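Long-range contact in transcription factor GAMBIF1 (Anopheles gambiae, PDB 1BVO), which binds DNA through its Rel homology specificity domain and probably activates RNA polymerase II transcription in the mosquito immune response: residues K61-H71 against S137-L145. Sequence-based numbering, arbitrary orientation.
Sequences KEGPEHKPHPH and SIDLNAVRL
The carbonyl oxygen of Lys61 is gripped by two nitrogens of Arg144: Arg144 NH2 reaches Lys61 O at 2.7 Å and Arg144 NE at 2.8 Å. Lys61 O lies only 2° out of the guanidinium plane; NH2 meets it on a lone pair, whereas NE is tilted from the carbonyl plane. This side-on clasp ties the loop that follows strand 52-59 to the neighbouring antiparallel strand 142-152, within the immunoglobulin-like N-terminal domain of the Rel homology region. Arg144 NH1 hydrogen-bonds to Ser168 O, reaching strand 159-172. His66 CE1 lies over a guanidinium face, its ring steeply inclined rather than stacked parallel, while His66 ND1 is hydrogen-bonded to Thr60 O.

Asp139 is held at backbone and carboxylate. Its N donates to the syn lone pair of Glu62 OE2 (3.0 Å, 164°), and Asp139 OD2 forms a salt bridge with Lys61 NZ at 2.9 Å, weak as a hydrogen bond. Asp139 OD1 closes an Asx turn with Asn141 N.

With His69 CG anti to the main-chain nitrogen (chi1 -171°), the buried ring is carried to segment 137-145, where NE2 donates to Asp139 O at 3.0 Å. Two methyls sandwich it through CH-pi contacts: Ile138 CG2 stands 4.2 Å from the centroid over one face, Val143 CG1 3.5 Å from it over the opposite face.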
loop_
_atom_site.group_PDB
_atom_site.type_symbol
_atom_site.label_atom_id
_atom_site.label_comp_id
_atom_site.label_asym_id
_atom_site.label_seq_id
_atom_site.Cartn_x
_atom_site.Cartn_y
_atom_site.Cartn_z
ATOM N N LYS C 61 17.954 -15.561 -5.986
ATOM C CA LYS C 61 18.314 -16.927 -5.546
ATOM C C LYS C 61 18.589 -17.682 -6.830
ATOM O O LYS C 61 19.362 -18.641 -6.907
ATOM C CB LYS C 61 17.122 -17.628 -4.864
ATOM C CG LYS C 61 15.737 -17.247 -5.425
ATOM C CD LYS C 61 14.823 -18.459 -5.643
ATOM C CE LYS C 61 13.447 -18.216 -5.056
ATOM N NZ LYS C 61 12.318 -18.271 -6.026
ATOM N N GLU C 62 17.795 -17.227 -7.781
ATOM C CA GLU C 62 17.637 -17.635 -9.150
ATOM C C GLU C 62 18.905 -17.689 -10.043
ATOM O O GLU C 62 19.764 -16.820 -9.973
ATOM C CB GLU C 62 16.520 -16.702 -9.731
ATOM C CG GLU C 62 15.338 -16.435 -8.684
ATOM C CD GLU C 62 14.341 -15.298 -8.992
ATOM O OE1 GLU C 62 14.414 -14.660 -10.044
ATOM O OE2 GLU C 62 13.463 -15.045 -8.151
ATOM N N GLY C 63 19.041 -18.822 -10.741
ATOM C CA GLY C 63 20.115 -19.086 -11.704
ATOM C C GLY C 63 21.566 -18.808 -11.391
ATOM O O GLY C 63 21.878 -17.842 -10.695
ATOM N N PRO C 64 22.505 -19.565 -11.999
ATOM C CA PRO C 64 23.945 -19.349 -11.736
ATOM C C PRO C 64 24.339 -17.923 -12.146
ATOM O O PRO C 64 25.272 -17.341 -11.585
ATOM C CB PRO C 64 24.627 -20.416 -12.591
ATOM C CG PRO C 64 23.729 -20.486 -13.774
ATOM C CD PRO C 64 22.326 -20.482 -13.143
ATOM N N GLU C 65 23.590 -17.382 -13.110
ATOM C CA GLU C 65 23.782 -16.020 -13.607
ATOM C C GLU C 65 22.857 -15.088 -12.829
ATOM O O GLU C 65 22.089 -14.324 -13.427
ATOM C CB GLU C 65 23.408 -15.955 -15.091
ATOM C CG GLU C 65 24.410 -16.580 -16.017
ATOM C CD GLU C 65 25.736 -15.854 -15.971
ATOM O OE1 GLU C 65 25.836 -14.761 -16.571
ATOM O OE2 GLU C 65 26.676 -16.366 -15.319
ATOM N N HIS C 66 22.935 -15.150 -11.501
ATOM C CA HIS C 66 22.084 -14.340 -10.638
ATOM C C HIS C 66 22.019 -12.893 -11.099
ATOM O O HIS C 66 23.026 -12.319 -11.493
ATOM C CB HIS C 66 22.595 -14.384 -9.208
ATOM C CG HIS C 66 22.927 -15.761 -8.739
ATOM N ND1 HIS C 66 22.040 -16.534 -8.015
ATOM C CD2 HIS C 66 24.009 -16.532 -8.953
ATOM C CE1 HIS C 66 22.566 -17.729 -7.817
ATOM N NE2 HIS C 66 23.760 -17.753 -8.375
ATOM N N LYS C 67 20.833 -12.306 -10.987
ATOM C CA LYS C 67 20.581 -10.921 -11.380
ATOM C C LYS C 67 20.352 -10.053 -10.162
ATOM O O LYS C 67 19.878 -10.527 -9.116
ATOM C CB LYS C 67 19.275 -10.794 -12.167
ATOM C CG LYS C 67 18.996 -11.810 -13.228
ATOM C CD LYS C 67 17.516 -11.714 -13.586
ATOM C CE LYS C 67 17.192 -12.518 -14.819
ATOM N NZ LYS C 67 17.770 -11.842 -16.004
ATOM N N PRO C 68 20.568 -8.740 -10.322
ATOM C CA PRO C 68 20.384 -7.746 -9.271
ATOM C C PRO C 68 18.981 -7.940 -8.742
ATOM O O PRO C 68 18.020 -8.057 -9.518
ATOM C CB PRO C 68 20.494 -6.437 -10.034
ATOM C CG PRO C 68 21.549 -6.745 -11.019
ATOM C CD PRO C 68 21.134 -8.111 -11.531
ATOM N N HIS C 69 18.893 -8.125 -7.438
ATOM C CA HIS C 69 17.619 -8.302 -6.805
ATOM C C HIS C 69 17.303 -6.919 -6.316
ATOM O O HIS C 69 18.140 -6.274 -5.692
ATOM C CB HIS C 69 17.716 -9.271 -5.639
ATOM C CG HIS C 69 16.382 -9.654 -5.082
ATOM N ND1 HIS C 69 15.457 -8.709 -4.699
ATOM C CD2 HIS C 69 15.798 -10.856 -4.920
ATOM C CE1 HIS C 69 14.347 -9.326 -4.322
ATOM N NE2 HIS C 69 14.525 -10.625 -4.450
ATOM N N PRO C 70 16.060 -6.464 -6.527
ATOM C CA PRO C 70 15.594 -5.127 -6.118
ATOM C C PRO C 70 15.886 -4.729 -4.677
ATOM O O PRO C 70 16.264 -3.589 -4.406
ATOM C CB PRO C 70 14.085 -5.186 -6.386
ATOM C CG PRO C 70 13.781 -6.660 -6.318
ATOM C CD PRO C 70 14.944 -7.242 -7.090
ATOM N N HIS C 71 15.716 -5.676 -3.761
ATOM C CA HIS C 71 15.939 -5.397 -2.352
ATOM C C HIS C 71 17.248 -4.673 -2.009
ATOM O O HIS C 71 18.293 -4.923 -2.620
ATOM C CB HIS C 71 15.721 -6.665 -1.543
ATOM C CG HIS C 71 14.298 -7.129 -1.550
ATOM N ND1 HIS C 71 13.895 -8.306 -0.987
ATOM C CD2 HIS C 71 13.182 -6.524 -2.022
ATOM C CE1 HIS C 71 12.570 -8.418 -1.089
ATOM N NE2 HIS C 71 12.122 -7.345 -1.711
ATOM N N SER C 137 8.199 -11.739 -12.049
ATOM C CA SER C 137 9.063 -12.905 -12.179
ATOM C C SER C 137 10.073 -13.002 -11.035
ATOM O O SER C 137 10.617 -14.076 -10.765
ATOM C CB SER C 137 9.818 -12.798 -13.487
ATOM O OG SER C 137 10.272 -11.475 -13.637
ATOM N N ILE C 138 10.334 -11.867 -10.389
ATOM C CA ILE C 138 11.281 -11.808 -9.285
ATOM C C ILE C 138 10.650 -12.211 -7.966
ATOM O O ILE C 138 9.676 -11.583 -7.528
ATOM C CB ILE C 138 11.831 -10.392 -9.147
ATOM C CG1 ILE C 138 12.336 -9.919 -10.504
ATOM C CG2 ILE C 138 12.934 -10.342 -8.096
ATOM C CD1 ILE C 138 12.642 -8.455 -10.557
ATOM N N ASP C 139 11.217 -13.214 -7.309
ATOM C CA ASP C 139 10.685 -13.647 -6.033
ATOM C C ASP C 139 11.106 -12.687 -4.916
ATOM O O ASP C 139 12.269 -12.662 -4.482
ATOM C CB ASP C 139 11.158 -15.050 -5.719
ATOM C CG ASP C 139 10.630 -15.564 -4.377
ATOM O OD1 ASP C 139 9.799 -14.870 -3.729
ATOM O OD2 ASP C 139 11.038 -16.667 -3.972
ATOM N N LEU C 140 10.146 -11.918 -4.413
ATOM C CA LEU C 140 10.424 -10.954 -3.357
ATOM C C LEU C 140 10.506 -11.538 -1.947
ATOM O O LEU C 140 10.433 -10.794 -0.959
ATOM C CB LEU C 140 9.404 -9.820 -3.392
ATOM C CG LEU C 140 9.393 -9.055 -4.713
ATOM C CD1 LEU C 140 8.433 -7.902 -4.623
ATOM C CD2 LEU C 140 10.795 -8.567 -5.050
ATOM N N ASN C 141 10.727 -12.843 -1.844
ATOM C CA ASN C 141 10.838 -13.484 -0.543
ATOM C C ASN C 141 12.128 -14.224 -0.336
ATOM O O ASN C 141 12.309 -14.922 0.663
ATOM C CB ASN C 141 9.686 -14.435 -0.321
ATOM C CG ASN C 141 8.585 -13.795 0.458
ATOM O OD1 ASN C 141 7.906 -12.880 -0.042
ATOM N ND2 ASN C 141 8.418 -14.232 1.719
ATOM N N ALA C 142 13.034 -14.070 -1.284
ATOM C CA ALA C 142 14.311 -14.735 -1.189
ATOM C C ALA C 142 15.336 -13.907 -1.932
ATOM O O ALA C 142 15.025 -13.214 -2.904
ATOM C CB ALA C 142 14.226 -16.124 -1.773
ATOM N N VAL C 143 16.557 -13.975 -1.426
ATOM C CA VAL C 143 17.662 -13.244 -2.001
ATOM C C VAL C 143 18.906 -13.996 -1.633
ATOM O O VAL C 143 18.865 -14.993 -0.926
ATOM C CB VAL C 143 17.860 -11.869 -1.314
ATOM C CG1 VAL C 143 16.748 -10.908 -1.670
ATOM C CG2 VAL C 143 17.925 -12.068 0.201
ATOM N N ARG C 144 20.019 -13.512 -2.132
ATOM C CA ARG C 144 21.311 -14.054 -1.773
ATOM C C ARG C 144 22.175 -12.796 -1.718
ATOM O O ARG C 144 21.880 -11.782 -2.371
ATOM C CB ARG C 144 21.872 -14.984 -2.829
ATOM C CG ARG C 144 21.078 -16.213 -3.171
ATOM C CD ARG C 144 21.887 -16.953 -4.231
ATOM N NE ARG C 144 21.214 -18.069 -4.875
ATOM C CZ ARG C 144 21.464 -19.340 -4.604
ATOM N NH1 ARG C 144 22.375 -19.663 -3.697
ATOM N NH2 ARG C 144 20.820 -20.289 -5.268
ATOM N N LEU C 145 23.170 -12.823 -0.850
ATOM C CA LEU C 145 24.076 -11.702 -0.707
ATOM C C LEU C 145 25.164 -11.942 -1.732
ATOM O O LEU C 145 25.644 -13.075 -1.896
ATOM C CB LEU C 145 24.685 -11.696 0.696
ATOM C CG LEU C 145 23.665 -11.533 1.820
ATOM C CD1 LEU C 145 24.332 -11.716 3.168
ATOM C CD2 LEU C 145 23.011 -10.175 1.709
#